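Probable Ni/Fe-hydrogenase 1 B-type cytochrome subunit (Escherichia coli K-12, PDB 6G94) probably serves as the membrane-embedded b-type cytochrome of nickel-iron hydrogenase 1, using its heme to carry electrons in the inner membrane. Local coordinates at residues M33-K41 against H184-G192; F64-L74 against S140-Y151. All blocks are in the same frame, centred on the assembly; numbering follows the deposited sequence.

Interaction 1: residues M33-K41 against H184-G192. With HEM (protoporphyrin IX containing Fe), chain B.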
# COMPACT_ATOMS: atom_id res chain seq x y z
N MET I 33 8.02 -24.02 -31.06
CA MET I 33 7.29 -24.81 -30.07
C MET I 33 7.43 -24.22 -28.68
O MET I 33 6.45 -23.77 -28.11
CB MET I 33 7.78 -26.26 -30.07
CG MET I 33 7.35 -27.06 -31.29
SD MET I 33 7.57 -28.86 -31.19
CE MET I 33 9.11 -29.02 -30.27
N VAL I 34 8.65 -24.21 -28.15
CA VAL I 34 8.91 -23.56 -26.86
C VAL I 34 8.31 -22.14 -26.73
O VAL I 34 7.76 -21.80 -25.68
CB VAL I 34 10.42 -23.52 -26.56
CG1 VAL I 34 10.68 -22.86 -25.22
CG2 VAL I 34 10.97 -24.92 -26.55
N THR I 35 8.38 -21.33 -27.80
CA THR I 35 7.83 -19.95 -27.73
C THR I 35 6.32 -19.95 -27.87
O THR I 35 5.63 -19.33 -27.06
CB THR I 35 8.41 -18.94 -28.78
OG1 THR I 35 8.17 -19.40 -30.11
CG2 THR I 35 9.88 -18.72 -28.57
N GLY I 36 5.82 -20.64 -28.89
CA GLY I 36 4.38 -20.71 -29.13
C GLY I 36 3.60 -21.29 -27.95
O GLY I 36 2.46 -20.88 -27.67
N TYR I 37 4.22 -22.25 -27.26
CA TYR I 37 3.67 -22.79 -26.03
C TYR I 37 3.36 -21.68 -25.03
O TYR I 37 2.26 -21.62 -24.50
CB TYR I 37 4.62 -23.82 -25.41
CG TYR I 37 4.05 -24.44 -24.16
CD1 TYR I 37 2.98 -25.33 -24.23
CD2 TYR I 37 4.56 -24.12 -22.89
CE1 TYR I 37 2.43 -25.89 -23.09
CE2 TYR I 37 4.02 -24.67 -21.74
CZ TYR I 37 2.95 -25.56 -21.85
OH TYR I 37 2.38 -26.12 -20.74
N PHE I 38 4.34 -20.80 -24.79
CA PHE I 38 4.23 -19.73 -23.82
C PHE I 38 3.46 -18.49 -24.29
O PHE I 38 3.16 -17.60 -23.49
CB PHE I 38 5.62 -19.35 -23.32
CG PHE I 38 6.25 -20.41 -22.49
CD1 PHE I 38 5.57 -20.97 -21.42
CD2 PHE I 38 7.54 -20.86 -22.77
CE1 PHE I 38 6.16 -21.96 -20.65
CE2 PHE I 38 8.14 -21.85 -22.01
CZ PHE I 38 7.44 -22.41 -20.95
N ILE I 39 3.12 -18.43 -25.58
CA ILE I 39 2.19 -17.41 -26.05
C ILE I 39 0.79 -17.76 -25.58
O ILE I 39 -0.02 -16.88 -25.32
CB ILE I 39 2.26 -17.24 -27.59
CG1 ILE I 39 3.60 -16.58 -27.98
CG2 ILE I 39 1.08 -16.44 -28.14
CD1 ILE I 39 3.99 -16.68 -29.44
N GLY I 40 0.51 -19.05 -25.42
CA GLY I 40 -0.81 -19.51 -25.03
C GLY I 40 -0.92 -19.79 -23.54
O GLY I 40 -1.92 -19.45 -22.90
N LYS I 41 0.11 -20.42 -22.97
CA LYS I 41 0.21 -20.59 -21.52
C LYS I 41 1.44 -19.82 -21.04
O LYS I 41 2.53 -20.40 -20.89
CB LYS I 41 0.29 -22.07 -21.14
CG LYS I 41 -0.99 -22.84 -21.40
CD LYS I 41 -2.00 -22.66 -20.27
CE LYS I 41 -3.35 -23.32 -20.58
NZ LYS I 41 -4.42 -22.96 -19.60
N HIS I 184 -4.19 -23.69 -34.49
CA HIS I 184 -2.75 -23.45 -34.50
C HIS I 184 -2.08 -24.12 -33.30
O HIS I 184 -1.07 -24.79 -33.47
CB HIS I 184 -2.43 -21.94 -34.51
CG HIS I 184 -1.00 -21.60 -34.84
ND1 HIS I 184 -0.49 -21.68 -36.12
CD2 HIS I 184 -0.00 -21.12 -34.06
CE1 HIS I 184 0.77 -21.28 -36.10
NE2 HIS I 184 1.09 -20.93 -34.87
N ARG I 185 -2.64 -23.97 -32.11
CA ARG I 185 -2.05 -24.59 -30.92
C ARG I 185 -2.14 -26.12 -31.00
O ARG I 185 -1.25 -26.83 -30.53
CB ARG I 185 -2.71 -24.08 -29.63
CG ARG I 185 -2.32 -24.87 -28.39
CD ARG I 185 -2.62 -24.15 -27.10
NE ARG I 185 -1.42 -23.46 -26.62
CZ ARG I 185 -0.73 -23.84 -25.55
NH1 ARG I 185 0.35 -23.16 -25.20
NH2 ARG I 185 -1.09 -24.90 -24.85
N LEU I 186 -3.20 -26.62 -31.62
CA LEU I 186 -3.38 -28.07 -31.78
C LEU I 186 -2.30 -28.63 -32.70
O LEU I 186 -1.69 -29.65 -32.38
CB LEU I 186 -4.78 -28.40 -32.32
CG LEU I 186 -5.09 -29.87 -32.60
CD1 LEU I 186 -5.03 -30.71 -31.32
CD2 LEU I 186 -6.41 -30.03 -33.32
N GLY I 187 -2.06 -27.95 -33.81
CA GLY I 187 -1.05 -28.33 -34.78
C GLY I 187 0.29 -28.54 -34.12
O GLY I 187 0.98 -29.49 -34.41
N MET I 188 0.63 -27.65 -33.21
CA MET I 188 1.84 -27.76 -32.45
C MET I 188 1.94 -29.03 -31.63
O MET I 188 3.02 -29.58 -31.48
CB MET I 188 1.96 -26.55 -31.56
CG MET I 188 3.15 -26.55 -30.65
SD MET I 188 2.62 -26.61 -28.97
CE MET I 188 4.20 -26.44 -28.17
N TRP I 189 0.84 -29.50 -31.07
CA TRP I 189 0.85 -30.73 -30.31
C TRP I 189 0.98 -31.93 -31.23
O TRP I 189 1.63 -32.91 -30.89
CB TRP I 189 -0.44 -30.86 -29.57
CG TRP I 189 -0.57 -30.03 -28.43
CD1 TRP I 189 -1.56 -29.17 -28.18
CD2 TRP I 189 0.31 -29.98 -27.31
NE1 TRP I 189 -1.38 -28.57 -26.97
CE2 TRP I 189 -0.23 -29.05 -26.42
CE3 TRP I 189 1.50 -30.62 -26.99
CZ2 TRP I 189 0.38 -28.73 -25.21
CZ3 TRP I 189 2.11 -30.31 -25.79
CH2 TRP I 189 1.55 -29.37 -24.91
N LEU I 190 0.35 -31.85 -32.40
CA LEU I 190 0.38 -32.93 -33.39
C LEU I 190 1.77 -33.13 -33.96
O LEU I 190 2.24 -34.27 -34.06
CB LEU I 190 -0.63 -32.66 -34.50
CG LEU I 190 -2.08 -32.57 -34.02
CD1 LEU I 190 -3.04 -32.34 -35.18
CD2 LEU I 190 -2.51 -33.79 -33.20
N ILE I 191 2.40 -32.04 -34.36
CA ILE I 191 3.82 -32.05 -34.70
C ILE I 191 4.66 -32.72 -33.60
O ILE I 191 5.47 -33.60 -33.90
CB ILE I 191 4.30 -30.62 -35.04
CG1 ILE I 191 3.88 -30.25 -36.46
CG2 ILE I 191 5.81 -30.47 -34.84
CD1 ILE I 191 3.83 -28.77 -36.69
N GLY I 192 4.46 -32.33 -32.34
CA GLY I 192 5.17 -32.91 -31.20
C GLY I 192 4.95 -34.41 -31.07
O GLY I 192 5.82 -35.13 -30.53
CHA HEM B . 1.16 -18.52 -31.82
CHB HEM B . 3.51 -22.64 -32.33
CHC HEM B . 4.44 -21.55 -36.91
CHD HEM B . 2.61 -17.17 -36.20
C1A HEM B . 1.63 -19.78 -31.64
C2A HEM B . 1.20 -20.61 -30.60
C3A HEM B . 1.85 -21.78 -30.73
C4A HEM B . 2.68 -21.66 -31.85
CMA HEM B . 1.70 -22.96 -29.81
CAA HEM B . 0.22 -20.24 -29.50
CBA HEM B . -1.22 -20.40 -29.92
CGA HEM B . -2.12 -20.03 -28.78
O1A HEM B . -2.21 -20.68 -27.74
O2A HEM B . -2.82 -19.02 -28.89
C1B HEM B . 3.95 -22.71 -33.66
C2B HEM B . 4.61 -23.84 -34.21
C3B HEM B . 4.86 -23.53 -35.50
C4B HEM B . 4.34 -22.19 -35.70
CMB HEM B . 4.95 -25.13 -33.48
CAB HEM B . 5.50 -24.31 -36.57
CBB HEM B . 6.14 -25.44 -36.31
C1C HEM B . 4.08 -20.23 -37.11
C2C HEM B . 4.34 -19.48 -38.26
C3C HEM B . 3.81 -18.24 -38.05
C4C HEM B . 3.23 -18.24 -36.76
CMC HEM B . 5.03 -19.95 -39.52
CAC HEM B . 3.85 -17.13 -39.02
CBC HEM B . 4.43 -15.98 -38.71
C1D HEM B . 2.03 -17.24 -34.95
C2D HEM B . 1.26 -16.12 -34.44
C3D HEM B . 0.85 -16.48 -33.20
C4D HEM B . 1.38 -17.84 -32.99
CMD HEM B . 1.02 -14.83 -35.19
CAD HEM B . 0.01 -15.71 -32.19
CBD HEM B . 0.59 -14.34 -31.87
CGD HEM B . -0.16 -13.57 -30.81
O1D HEM B . -1.25 -13.04 -31.04
O2D HEM B . 0.33 -13.44 -29.68
NA HEM B . 2.52 -20.45 -32.43
NB HEM B . 3.82 -21.76 -34.57
NC HEM B . 3.46 -19.44 -36.20
ND HEM B . 2.08 -18.24 -34.06
FE HEM B . 2.91 -19.88 -34.27

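Interaction 2: residues F64-L74 against S140-Y151. With HEM (protoporphyrin IX containing Fe), chain B.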
# COMPACT_ATOMS: atom_id res chain seq x y z
N PHE I 64 7.67 -14.96 -34.30
CA PHE I 64 7.26 -14.54 -35.65
C PHE I 64 8.39 -14.66 -36.66
O PHE I 64 8.17 -14.95 -37.84
CB PHE I 64 6.71 -13.11 -35.64
CG PHE I 64 5.63 -12.88 -34.63
CD1 PHE I 64 4.79 -13.91 -34.22
CD2 PHE I 64 5.43 -11.61 -34.10
CE1 PHE I 64 3.80 -13.70 -33.28
CE2 PHE I 64 4.43 -11.38 -33.16
CZ PHE I 64 3.61 -12.43 -32.75
N SER I 65 9.61 -14.43 -36.19
CA SER I 65 10.76 -14.31 -37.07
C SER I 65 11.41 -15.68 -37.23
O SER I 65 11.97 -15.98 -38.30
CB SER I 65 11.71 -13.19 -36.59
OG SER I 65 12.34 -13.51 -35.37
N ALA I 66 11.29 -16.54 -36.22
CA ALA I 66 11.58 -17.98 -36.38
C ALA I 66 10.61 -18.59 -37.38
O ALA I 66 10.96 -19.46 -38.16
CB ALA I 66 11.54 -18.72 -35.06
N GLY I 67 9.38 -18.11 -37.36
CA GLY I 67 8.38 -18.56 -38.30
C GLY I 67 8.64 -18.05 -39.69
O GLY I 67 8.17 -18.64 -40.66
N MET I 68 9.38 -16.96 -39.81
CA MET I 68 9.79 -16.43 -41.10
C MET I 68 10.84 -17.35 -41.69
O MET I 68 10.65 -17.90 -42.78
CB MET I 68 10.32 -14.99 -40.98
CG MET I 68 9.25 -13.96 -40.65
SD MET I 68 8.20 -13.59 -42.07
CE MET I 68 7.20 -12.24 -41.45
N VAL I 69 11.93 -17.52 -40.94
CA VAL I 69 13.04 -18.41 -41.33
C VAL I 69 12.53 -19.82 -41.66
O VAL I 69 12.79 -20.34 -42.75
CB VAL I 69 14.14 -18.49 -40.25
CG1 VAL I 69 15.25 -19.43 -40.69
CG2 VAL I 69 14.71 -17.11 -39.95
N PHE I 70 11.80 -20.40 -40.71
CA PHE I 70 11.16 -21.70 -40.88
C PHE I 70 10.39 -21.78 -42.18
O PHE I 70 10.54 -22.74 -42.92
CB PHE I 70 10.22 -22.01 -39.72
CG PHE I 70 9.43 -23.27 -39.89
CD1 PHE I 70 10.01 -24.50 -39.58
CD2 PHE I 70 8.13 -23.23 -40.38
CE1 PHE I 70 9.29 -25.68 -39.75
CE2 PHE I 70 7.41 -24.40 -40.55
CZ PHE I 70 7.99 -25.63 -40.23
N THR I 71 9.56 -20.78 -42.46
CA THR I 71 8.72 -20.77 -43.67
C THR I 71 9.55 -20.79 -44.95
O THR I 71 9.24 -21.54 -45.88
CB THR I 71 7.77 -19.55 -43.69
OG1 THR I 71 6.92 -19.61 -42.55
CG2 THR I 71 6.90 -19.57 -44.92
N VAL I 72 10.58 -19.95 -45.00
CA VAL I 72 11.47 -19.86 -46.16
C VAL I 72 12.16 -21.20 -46.41
O VAL I 72 12.05 -21.78 -47.50
CB VAL I 72 12.48 -18.69 -45.98
CG1 VAL I 72 13.71 -18.89 -46.86
CG2 VAL I 72 11.82 -17.37 -46.32
N VAL I 73 12.85 -21.70 -45.38
CA VAL I 73 13.58 -22.95 -45.48
C VAL I 73 12.66 -24.09 -45.89
O VAL I 73 12.97 -24.81 -46.82
CB VAL I 73 14.34 -23.27 -44.18
CG1 VAL I 73 14.98 -24.65 -44.24
CG2 VAL I 73 15.41 -22.23 -43.93
N LEU I 74 11.52 -24.24 -45.20
CA LEU I 74 10.53 -25.28 -45.50
C LEU I 74 10.09 -25.26 -46.96
O LEU I 74 9.99 -26.32 -47.58
CB LEU I 74 9.31 -25.11 -44.59
CG LEU I 74 8.20 -26.15 -44.38
CD1 LEU I 74 7.03 -25.91 -45.33
CD2 LEU I 74 8.74 -27.57 -44.45
N SER I 140 3.25 -28.70 -41.02
CA SER I 140 4.11 -27.55 -41.16
C SER I 140 3.48 -26.48 -42.04
O SER I 140 3.56 -25.31 -41.72
CB SER I 140 5.46 -27.97 -41.74
OG SER I 140 6.05 -28.97 -40.93
N VAL I 141 2.84 -26.89 -43.13
CA VAL I 141 2.24 -25.95 -44.07
C VAL I 141 0.95 -25.40 -43.50
O VAL I 141 0.59 -24.25 -43.74
CB VAL I 141 2.00 -26.60 -45.44
CG1 VAL I 141 1.15 -25.72 -46.34
CG2 VAL I 141 3.34 -26.89 -46.12
N PHE I 142 0.29 -26.23 -42.70
CA PHE I 142 -0.92 -25.81 -42.00
C PHE I 142 -0.53 -24.82 -40.91
O PHE I 142 -1.17 -23.78 -40.74
CB PHE I 142 -1.67 -27.04 -41.43
CG PHE I 142 -2.94 -26.69 -40.70
CD1 PHE I 142 -4.08 -26.27 -41.41
CD2 PHE I 142 -3.00 -26.74 -39.31
CE1 PHE I 142 -5.25 -25.92 -40.75
CE2 PHE I 142 -4.16 -26.40 -38.64
CZ PHE I 142 -5.29 -26.00 -39.36
N MET I 143 0.55 -25.13 -40.19
CA MET I 143 1.11 -24.24 -39.18
C MET I 143 1.59 -22.89 -39.74
O MET I 143 1.84 -21.93 -38.99
CB MET I 143 2.25 -24.94 -38.44
CG MET I 143 1.75 -26.01 -37.51
SD MET I 143 0.49 -25.31 -36.41
CE MET I 143 1.52 -24.80 -35.05
N ILE I 144 1.72 -22.83 -41.07
CA ILE I 144 2.19 -21.64 -41.77
C ILE I 144 0.98 -20.87 -42.27
O ILE I 144 0.90 -19.65 -42.05
CB ILE I 144 3.16 -22.00 -42.93
CG1 ILE I 144 4.56 -22.33 -42.36
CG2 ILE I 144 3.21 -20.87 -43.96
CD1 ILE I 144 5.56 -22.92 -43.35
N ILE I 145 0.05 -21.57 -42.92
CA ILE I 145 -1.19 -20.95 -43.39
C ILE I 145 -1.96 -20.33 -42.22
O ILE I 145 -2.41 -19.19 -42.32
CB ILE I 145 -2.08 -21.94 -44.14
CG1 ILE I 145 -1.39 -22.43 -45.39
CG2 ILE I 145 -3.40 -21.30 -44.54
CD1 ILE I 145 -1.99 -23.71 -45.93
N THR I 146 -2.08 -21.07 -41.12
CA THR I 146 -2.74 -20.58 -39.91
C THR I 146 -1.90 -19.54 -39.16
O THR I 146 -2.44 -18.52 -38.71
CB THR I 146 -3.15 -21.72 -38.94
OG1 THR I 146 -2.00 -22.33 -38.35
CG2 THR I 146 -3.98 -22.76 -39.65
N GLY I 147 -0.60 -19.80 -39.01
CA GLY I 147 0.32 -18.91 -38.32
C GLY I 147 0.42 -17.53 -38.94
O GLY I 147 0.52 -16.53 -38.22
N PHE I 148 0.36 -17.47 -40.28
CA PHE I 148 0.42 -16.21 -41.01
C PHE I 148 -0.90 -15.48 -41.08
O PHE I 148 -0.93 -14.25 -41.21
CB PHE I 148 0.95 -16.41 -42.43
CG PHE I 148 2.43 -16.24 -42.54
CD1 PHE I 148 2.98 -14.98 -42.48
CD2 PHE I 148 3.26 -17.33 -42.65
CE1 PHE I 148 4.34 -14.80 -42.54
CE2 PHE I 148 4.63 -17.16 -42.72
CZ PHE I 148 5.17 -15.89 -42.66
N ALA I 149 -1.99 -16.23 -40.99
CA ALA I 149 -3.31 -15.63 -40.97
C ALA I 149 -3.41 -14.77 -39.73
O ALA I 149 -4.01 -13.71 -39.76
CB ALA I 149 -4.40 -16.68 -40.99
N LEU I 150 -2.82 -15.23 -38.63
CA LEU I 150 -2.74 -14.46 -37.41
C LEU I 150 -1.81 -13.26 -37.48
O LEU I 150 -2.15 -12.18 -37.06
CB LEU I 150 -2.30 -15.34 -36.26
CG LEU I 150 -3.24 -16.44 -35.86
CD1 LEU I 150 -2.59 -17.28 -34.78
CD2 LEU I 150 -4.57 -15.85 -35.41
N TYR I 151 -0.62 -13.48 -38.01
CA TYR I 151 0.41 -12.46 -38.13
C TYR I 151 0.08 -11.29 -39.08
O TYR I 151 0.36 -10.14 -38.79
CB TYR I 151 1.75 -13.13 -38.46
CG TYR I 151 2.90 -12.18 -38.59
CD1 TYR I 151 3.16 -11.55 -39.79
CD2 TYR I 151 3.74 -11.91 -37.52
CE1 TYR I 151 4.21 -10.66 -39.94
CE2 TYR I 151 4.80 -11.03 -37.66
CZ TYR I 151 5.03 -10.41 -38.87
OH TYR I 151 6.07 -9.53 -39.03
CHA HEM B . 1.16 -18.52 -31.82
CHB HEM B . 3.51 -22.64 -32.33
CHC HEM B . 4.44 -21.55 -36.91
CHD HEM B . 2.61 -17.17 -36.20
C1A HEM B . 1.63 -19.78 -31.64
C2A HEM B . 1.20 -20.61 -30.60
C3A HEM B . 1.85 -21.78 -30.73
C4A HEM B . 2.68 -21.66 -31.85
CMA HEM B . 1.70 -22.96 -29.81
CAA HEM B . 0.22 -20.24 -29.50
CBA HEM B . -1.22 -20.40 -29.92
CGA HEM B . -2.12 -20.03 -28.78
O1A HEM B . -2.21 -20.68 -27.74
O2A HEM B . -2.82 -19.02 -28.89
C1B HEM B . 3.95 -22.71 -33.66
C2B HEM B . 4.61 -23.84 -34.21
C3B HEM B . 4.86 -23.53 -35.50
C4B HEM B . 4.34 -22.19 -35.70
CMB HEM B . 4.95 -25.13 -33.48
CAB HEM B . 5.50 -24.31 -36.57
CBB HEM B . 6.14 -25.44 -36.31
C1C HEM B . 4.08 -20.23 -37.11
C2C HEM B . 4.34 -19.48 -38.26
C3C HEM B . 3.81 -18.24 -38.05
C4C HEM B . 3.23 -18.24 -36.76
CMC HEM B . 5.03 -19.95 -39.52
CAC HEM B . 3.85 -17.13 -39.02
CBC HEM B . 4.43 -15.98 -38.71
C1D HEM B . 2.03 -17.24 -34.95
C2D HEM B . 1.26 -16.12 -34.44
C3D HEM B . 0.85 -16.48 -33.20
C4D HEM B . 1.38 -17.84 -32.99
CMD HEM B . 1.02 -14.83 -35.19
CAD HEM B . 0.01 -15.71 -32.19
CBD HEM B . 0.59 -14.34 -31.87
CGD HEM B . -0.16 -13.57 -30.81
O1D HEM B . -1.25 -13.04 -31.04
O2D HEM B . 0.33 -13.44 -29.68
NA HEM B . 2.52 -20.45 -32.43
NB HEM B . 3.82 -21.76 -34.57
NC HEM B . 3.46 -19.44 -36.20
ND HEM B . 2.08 -18.24 -34.06
FE HEM B . 2.91 -19.88 -34.27

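Interaction 1: residues M33-K41 against H184-G192
Met188 and Tyr37 meet where helix 20-40 crosses helix 177-203 beside the heme of a transmembrane four-helix cytochrome b bundle, the two segments running roughly antiparallel at 142°. The CE methyl of Met188 packs on CB of Tyr37 at 3.8 Å and also lies over the backbone of Met33, 3.5 Å from its O. With CG anti to the backbone N (chi1 177°) and a bend at chi2, the flexible thioether of Met188 reaches helix 20-40 while its own CG rests 3.6 Å from the heme methyl CMB. Met33 touches the same methyl with its CG, so two pliable methionines fit around one corner of the porphyrin. Glycines suit the rest of this edge: having no side chains, they let the heme come up to the backbone, Gly36 O lying 3.0 Å from HEM CAA and Gly40 CA beside the propionate oxygen O1A.

Arg185 ties the polar end together. Its NE makes a weak hydrogen bond of 3.1 Å to HEM O1A, and NH1 comes close to Tyr37 O, near the guanidinium plane but at a poor angle for bonding; that carbonyl already accepts from Gly40 N and Lys41 N. NH2 forms a salt bridge with an acidic side chain on the chain of another protein, so the long arginine joins propionate and partner. At the iron, His184 NE2 binds at 2.2 Å, with His63 as the other histidine ligand; in the second shell Thr146 OG1 is hydrogen-bonded to His184 ND1, which should fix the rotation of the imidazole. Trp189, whose NE1 is hydrogen-bonded to an acidic side chain of another protein's chain, turns its indole back so that CH2 lies 4.0 Å from Tyr37 CE1.

Interaction 2: residues F64-L74 against S140-Y151
The heme pocket of the four-helix bundle is walled here by helix 55-83 and helix 130-151, whose segments cross at 135°. At one end Phe64 and Tyr151 form an offset edge-to-face pair: the edge of Tyr151 is turned to the face of Phe64, with centroids 5.3 Å apart and planes at 70°. Tyr151 CG is anti to its own N (chi1 -179°), an orientation that carries the ring across to helix 55-83, while its OH is hydrogen-bonded to an acidic side chain of the chain of another protein.

Met68, bent at chi2, touches two aromatic rings. Its SD meets the rim of Phe148, 3.8 Å from CZ, a Met-aromatic contact made at the ring edge, and its CE methyl lies 3.7 Å from Tyr151 CE1. Phe148 in turn offers one face to the heme, the vinyl carbon CAC sitting 3.6 Å above the ring centre. At another part of the Phe148 edge, CE2 is 3.4 Å from Thr71 OG1; the same hydroxyl points back to Gly67 O of its own helix, at a distance too short to be taken literally.

The branched Ile144 presents CG1 to Thr71 OG1 and to HEM CMC, and its CD1 touches both Phe70 CE2 (3.7 Å) and Leu74 CD1 (3.9 Å). Beyond it, Ser140 CB, small enough for close approach, meets the edge of Phe70. Phe64, Ile144, Phe148 and Tyr151 touch the porphyrin, with Gly67 and Thr71 at CMC and Met68 and Leu74 behind: the largely apolar heme pocket of a b-type cytochrome within a four-helix bundle.

Both interactions join transmembrane helices around one heme, and together they draw in all four helices of the bundle. Interaction 2 is the more deeply buried and rests on aromatic and aliphatic packing. Interaction 1 is only partly buried; methionines meet the porphyrin in both, but interaction 1 adds a polar end, with an arginine and a propionate next to another protein chain. Another protein chain also reaches the Phe64 and Tyr151 end of interaction 2. The two contacts touch directly at the helix bearing His184: Met143 of segment 140-151 lays its CE methyl against His184 O at 3.0 Å, and Gly147 CA is 3.3 Å from His184 CE1.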